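Local atomic coordinates of leucine aminopeptidase (Fimbriiglobus ruber, PDB entry 7D1B), a protein that probably catalyses the cyclisation of N-terminal glutaminyl residues of peptides, as a zinc-binding glutaminyl cyclase of the M28 peptidase family. Residues 240-248 with 298-306. Residues are numbered along the deposited sequence; the frame is centred on the assembly and turned at random. Where two conformers were deposited one is given.
Sequences ARLAMEGYS and VDVIDFDYK
Asp302 lays its carboxylate over the backbone of Arg241: OD2 accepts from Arg241 N at 2.9 Å in a nearly straight bond (173° at the hydrogen). The donor arrives from above the carboxylate plane, 57° out of it. The carboxylate reaches that amide because Asp302 turns CG away from its own N (chi1 176°), and OD2 is also hydrogen-bonded to His237 NE2. The other oxygen, OD1, takes the backbone N of Asp304, closing an Asx turn, and a water that also binds Asp304 OD2 and Arg241 NH1. Since Asp304 OD2 stays 4.3 Å from Arg241 NH1 and well out of the guanidinium plane, that pair is only electrostatic; Arg241 has its salt bridge with Glu274, and Asp304 bonds through OD1 to Arg279 N and through OD2 to Asp278 N. With the carboxylate of Asp302 cut back to an alanine, Arg241 N and His237 would probably lose their shared partner and the turn its Asx bond. Leu242 sends CD1 to Val300 CG1 (3.7 Å) and CD2 over the Ile301 carbonyl carbon (3.5 Å). Farther along, Ser248 OG accepts from Asp299 N at 2.9 Å, almost straight, while donating to the anti lone pair of Glu245 OE1. Between these ends, waters link Ala243 O to Ile301 N and Asp299 O. Strand 297-300, edging the M28 mixed sheet, and the turn after it thus join 240-248, where Glu245 N-caps helix 246-251 through Tyr247 N and Ser248 N.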
ATOM      1  N   ALA A 240      13.483   4.325   8.538  1.00 12.38           N
ATOM      2  CA  ALA A 240      13.199   4.465   7.115  1.00 12.12           C
ATOM      3  C   ALA A 240      13.429   5.897   6.642  1.00 11.31           C
ATOM      4  O   ALA A 240      13.186   6.868   7.373  1.00 12.20           O
ATOM      5  CB  ALA A 240      11.742   4.077   6.845  1.00 12.90           C
ATOM      6  N   ARG A 241      13.895   6.018   5.405  1.00 11.62           N
ATOM      7  CA  ARG A 241      14.088   7.305   4.741  1.00 11.92           C
ATOM      8  C   ARG A 241      13.063   7.406   3.618  1.00 11.23           C
ATOM      9  O   ARG A 241      13.265   6.860   2.527  1.00 12.47           O
ATOM     10  CB  ARG A 241      15.522   7.421   4.226  1.00 12.95           C
ATOM     11  CG  ARG A 241      15.780   8.689   3.443  1.00 13.46           C
ATOM     12  CD  ARG A 241      17.234   8.725   2.911  1.00 14.01           C
ATOM     13  NE  ARG A 241      17.400   9.765   1.891  1.00 14.40           N
ATOM     14  CZ  ARG A 241      17.082   9.618   0.603  1.00 13.98           C
ATOM     15  NH1 ARG A 241      16.629   8.455   0.154  1.00 14.70           N
ATOM     16  NH2 ARG A 241      17.212  10.638  -0.235  1.00 15.08           N
ATOM     17  N   LEU A 242      11.939   8.065   3.902  1.00 11.46           N
ATOM     18  CA  LEU A 242      10.824   8.192   2.956  1.00 11.41           C
ATOM     19  C   LEU A 242      11.063   9.463   2.156  1.00 11.56           C
ATOM     20  O   LEU A 242      10.684  10.563   2.559  1.00 11.75           O
ATOM     21  CB  LEU A 242       9.477   8.181   3.686  1.00 11.92           C
ATOM     22  CG  LEU A 242       9.214   6.960   4.578  1.00 11.64           C
ATOM     23  CD1 LEU A 242       7.881   7.114   5.297  1.00 12.09           C
ATOM     24  CD2 LEU A 242       9.277   5.647   3.792  1.00 12.70           C
ATOM     25  N   ALA A 243      11.755   9.302   1.029  1.00 13.38           N
ATOM     26  CA  ALA A 243      12.152  10.402   0.168  1.00 12.71           C
ATOM     27  C   ALA A 243      11.191  10.529  -1.010  1.00 13.11           C
ATOM     28  O   ALA A 243      10.220   9.786  -1.141  1.00 14.65           O
ATOM     29  CB  ALA A 243      13.617  10.235  -0.265  1.00 13.77           C
ATOM     30  N   MET A 244      11.465  11.499  -1.873  1.00 12.88           N
ATOM     31  CA  MET A 244      10.546  11.874  -2.936  1.00 12.81           C
ATOM     32  C   MET A 244      11.001  11.251  -4.251  1.00 14.21           C
ATOM     33  O   MET A 244      12.086  11.553  -4.751  1.00 14.84           O
ATOM     34  CB  MET A 244      10.506  13.392  -3.036  1.00 13.73           C
ATOM     35  CG  MET A 244       9.996  14.020  -1.755  1.00 13.77           C
ATOM     36  SD  MET A 244      10.176  15.806  -1.799  1.00 14.33           S
ATOM     37  CE  MET A 244       9.135  16.273  -0.414  1.00 14.85           C
ATOM     38  N   GLU A 245      10.184  10.371  -4.814  1.00 17.90           N
ATOM     39  CA  GLU A 245      10.580   9.815  -6.108  1.00 19.78           C
ATOM     40  C   GLU A 245       9.810  10.460  -7.236  1.00 17.58           C
ATOM     41  O   GLU A 245       8.796  11.127  -7.024  1.00 15.11           O
ATOM     42  CB  GLU A 245      10.631   8.286  -6.233  1.00 19.05           C
ATOM     43  CG  GLU A 245       9.295   7.535  -6.210  1.00 17.03           C
ATOM     44  CD  GLU A 245       8.486   7.630  -7.510  1.00 13.90           C
ATOM     45  OE1 GLU A 245       7.284   7.935  -7.410  1.00 12.80           O
ATOM     46  OE2 GLU A 245       9.044   7.442  -8.618  1.00 15.18           O
ATOM     47  N   GLY A 246      10.361  10.300  -8.437  1.00 19.82           N
ATOM     48  CA  GLY A 246      10.001  11.180  -9.525  1.00 19.91           C
ATOM     49  C   GLY A 246       8.578  11.029 -10.014  1.00 16.20           C
ATOM     50  O   GLY A 246       7.943  12.019 -10.378  1.00 17.52           O
ATOM     51  N   TYR A 247       8.063   9.795 -10.098  1.00 14.35           N
ATOM     52  CA  TYR A 247       6.700   9.686 -10.612  1.00 14.15           C
ATOM     53  C   TYR A 247       5.711  10.360  -9.670  1.00 13.48           C
ATOM     54  O   TYR A 247       4.749  10.996 -10.119  1.00 13.94           O
ATOM     55  CB  TYR A 247       6.325   8.232 -10.862  1.00 13.96           C
ATOM     56  CG  TYR A 247       7.093   7.620 -11.999  1.00 15.64           C
ATOM     57  CD1 TYR A 247       6.839   7.985 -13.312  1.00 20.31           C
ATOM     58  CD2 TYR A 247       8.061   6.662 -11.759  1.00 16.38           C
ATOM     59  CE1 TYR A 247       7.542   7.403 -14.370  1.00 22.42           C
ATOM     60  CE2 TYR A 247       8.768   6.072 -12.800  1.00 19.65           C
ATOM     61  CZ  TYR A 247       8.511   6.460 -14.098  1.00 22.57           C
ATOM     62  OH  TYR A 247       9.213   5.886 -15.133  1.00 27.42           O
ATOM     63  N   SER A 248       5.956  10.247  -8.361  1.00 12.51           N
ATOM     64  CA  SER A 248       5.120  10.898  -7.354  1.00 12.76           C
ATOM     65  C   SER A 248       5.225  12.409  -7.457  1.00 11.97           C
ATOM     66  O   SER A 248       4.214  13.119  -7.424  1.00 12.41           O
ATOM     67  CB  SER A 248       5.598  10.473  -5.971  1.00 12.79           C
ATOM     68  OG  SER A 248       5.451   9.074  -5.784  1.00 12.68           O
ATOM     69  N   VAL A 298       0.916   9.217  -4.823  1.00 11.12           N
ATOM     70  CA  VAL A 298       2.262   9.296  -4.259  1.00 11.91           C
ATOM     71  C   VAL A 298       2.641   7.949  -3.674  1.00 10.99           C
ATOM     72  O   VAL A 298       1.850   7.331  -2.956  1.00 12.78           O
ATOM     73  CB  VAL A 298       2.316  10.385  -3.170  1.00 12.60           C
ATOM     74  CG1 VAL A 298       3.610  10.321  -2.371  1.00 14.35           C
ATOM     75  CG2 VAL A 298       2.082  11.741  -3.789  1.00 13.67           C
ATOM     76  N   ASP A 299       3.884   7.538  -3.928  1.00 11.50           N
ATOM     77  CA  ASP A 299       4.467   6.337  -3.334  1.00 11.42           C
ATOM     78  C   ASP A 299       5.254   6.745  -2.095  1.00 11.64           C
ATOM     79  O   ASP A 299       6.224   7.504  -2.192  1.00 13.94           O
ATOM     80  CB  ASP A 299       5.370   5.656  -4.362  1.00 13.04           C
ATOM     81  CG  ASP A 299       5.687   4.214  -4.027  1.00 13.67           C
ATOM     82  OD1 ASP A 299       5.268   3.693  -2.969  1.00 13.50           O
ATOM     83  OD2 ASP A 299       6.366   3.591  -4.896  1.00 14.85           O
ATOM     84  N   VAL A 300       4.808   6.275  -0.941  1.00 11.54           N
ATOM     85  CA  VAL A 300       5.480   6.481   0.336  1.00 11.64           C
ATOM     86  C   VAL A 300       6.341   5.235   0.525  1.00 11.79           C
ATOM     87  O   VAL A 300       5.832   4.148   0.834  1.00 12.31           O
ATOM     88  CB  VAL A 300       4.458   6.695   1.459  1.00 12.02           C
ATOM     89  CG1 VAL A 300       5.152   6.663   2.821  1.00 14.26           C
ATOM     90  CG2 VAL A 300       3.762   8.028   1.242  1.00 13.12           C
ATOM     91  N   ILE A 301       7.652   5.398   0.292  1.00 12.31           N
ATOM     92  CA  ILE A 301       8.560   4.280   0.072  1.00 12.30           C
ATOM     93  C   ILE A 301       9.962   4.696   0.484  1.00 11.65           C
ATOM     94  O   ILE A 301      10.371   5.843   0.287  1.00 12.07           O
ATOM     95  CB  ILE A 301       8.518   3.848  -1.420  1.00 12.79           C
ATOM     96  CG1 ILE A 301       9.453   2.662  -1.712  1.00 13.84           C
ATOM     97  CG2 ILE A 301       8.818   5.029  -2.364  1.00 14.12           C
ATOM     98  CD1 ILE A 301       9.194   2.004  -3.063  1.00 15.81           C
ATOM     99  N   ASP A 302      10.727   3.734   1.007  1.00 11.90           N
ATOM    100  CA  ASP A 302      12.179   3.856   1.092  1.00 11.86           C
ATOM    101  C   ASP A 302      12.741   2.712   0.254  1.00 12.73           C
ATOM    102  O   ASP A 302      12.847   1.573   0.725  1.00 13.52           O
ATOM    103  CB  ASP A 302      12.677   3.782   2.529  1.00 12.82           C
ATOM    104  CG  ASP A 302      14.186   3.815   2.631  1.00 12.41           C
ATOM    105  OD1 ASP A 302      14.875   3.935   1.582  1.00 12.57           O
ATOM    106  OD2 ASP A 302      14.670   3.737   3.795  1.00 12.34           O
ATOM    107  N   PHE A 303      13.117   3.022  -0.990  1.00 12.78           N
ATOM    108  CA  PHE A 303      13.524   1.957  -1.889  1.00 14.14           C
ATOM    109  C   PHE A 303      14.905   1.423  -1.551  1.00 15.32           C
ATOM    110  O   PHE A 303      15.331   0.448  -2.170  1.00 19.21           O
ATOM    111  CB  PHE A 303      13.432   2.466  -3.338  1.00 14.83           C
ATOM    112  CG  PHE A 303      13.399   1.376  -4.401  1.00 15.26           C
ATOM    113  CD1 PHE A 303      12.822   0.119  -4.184  1.00 16.98           C
ATOM    114  CD2 PHE A 303      13.963   1.631  -5.640  1.00 17.88           C
ATOM    115  CE1 PHE A 303      12.803  -0.847  -5.197  1.00 18.36           C
ATOM    116  CE2 PHE A 303      13.946   0.664  -6.647  1.00 20.14           C
ATOM    117  CZ  PHE A 303      13.364  -0.565  -6.422  1.00 19.13           C
ATOM    118  N   ASP A 304      15.602   2.021  -0.583  1.00 13.88           N
ATOM    119  CA  ASP A 304      16.866   1.479  -0.107  1.00 14.33           C
ATOM    120  C   ASP A 304      16.709   0.496   1.048  1.00 14.51           C
ATOM    121  O   ASP A 304      17.716   0.061   1.619  1.00 15.77           O
ATOM    122  CB  ASP A 304      17.831   2.612   0.247  1.00 14.54           C
ATOM    123  CG  ASP A 304      18.233   3.422  -0.961  1.00 15.20           C
ATOM    124  OD1 ASP A 304      18.433   2.822  -2.044  1.00 16.73           O
ATOM    125  OD2 ASP A 304      18.328   4.661  -0.835  1.00 15.81           O
ATOM    126  N   TYR A 305      15.483   0.095   1.376  1.00 14.25           N
ATOM    127  CA  TYR A 305      15.267  -0.918   2.399  1.00 14.11           C
ATOM    128  C   TYR A 305      16.246  -2.071   2.212  1.00 13.77           C
ATOM    129  O   TYR A 305      16.310  -2.689   1.144  1.00 14.55           O
ATOM    130  CB  TYR A 305      13.848  -1.444   2.263  1.00 14.28           C
ATOM    131  CG  TYR A 305      13.496  -2.587   3.186  1.00 13.10           C
ATOM    132  CD1 TYR A 305      13.805  -2.546   4.547  1.00 13.81           C
ATOM    133  CD2 TYR A 305      12.826  -3.708   2.699  1.00 14.08           C
ATOM    134  CE1 TYR A 305      13.441  -3.591   5.396  1.00 13.79           C
ATOM    135  CE2 TYR A 305      12.461  -4.748   3.535  1.00 14.13           C
ATOM    136  CZ  TYR A 305      12.764  -4.684   4.883  1.00 13.37           C
ATOM    137  OH  TYR A 305      12.384  -5.692   5.745  1.00 14.14           O
ATOM    138  N   LYS A 306      16.997  -2.378   3.269  1.00 14.89           N
ATOM    139  CA  LYS A 306      18.130  -3.277   3.114  1.00 16.51           C
ATOM    140  C   LYS A 306      17.726  -4.733   2.960  1.00 16.31           C
ATOM    141  O   LYS A 306      18.543  -5.529   2.499  1.00 19.43           O
ATOM    142  CB  LYS A 306      19.138  -3.128   4.256  1.00 22.46           C
ATOM    143  CG  LYS A 306      18.659  -3.589   5.587  0.56 25.55           C
ATOM    144  CD  LYS A 306      19.729  -3.383   6.652  0.56 28.53           C
ATOM    145  CE  LYS A 306      19.995  -1.902   6.874  0.56 30.33           C
ATOM    146  NZ  LYS A 306      20.845  -1.679   8.080  0.56 31.44           N
TER
HETATM  147  O   HOH W   1      16.908   5.802   1.248  1.00 15.01           O
HETATM  148  O   HOH W   2       8.301   8.210   0.096  1.00 18.42           O
HETATM  149  O   HOH W   3       7.991   9.509  -3.067  1.00 22.35           O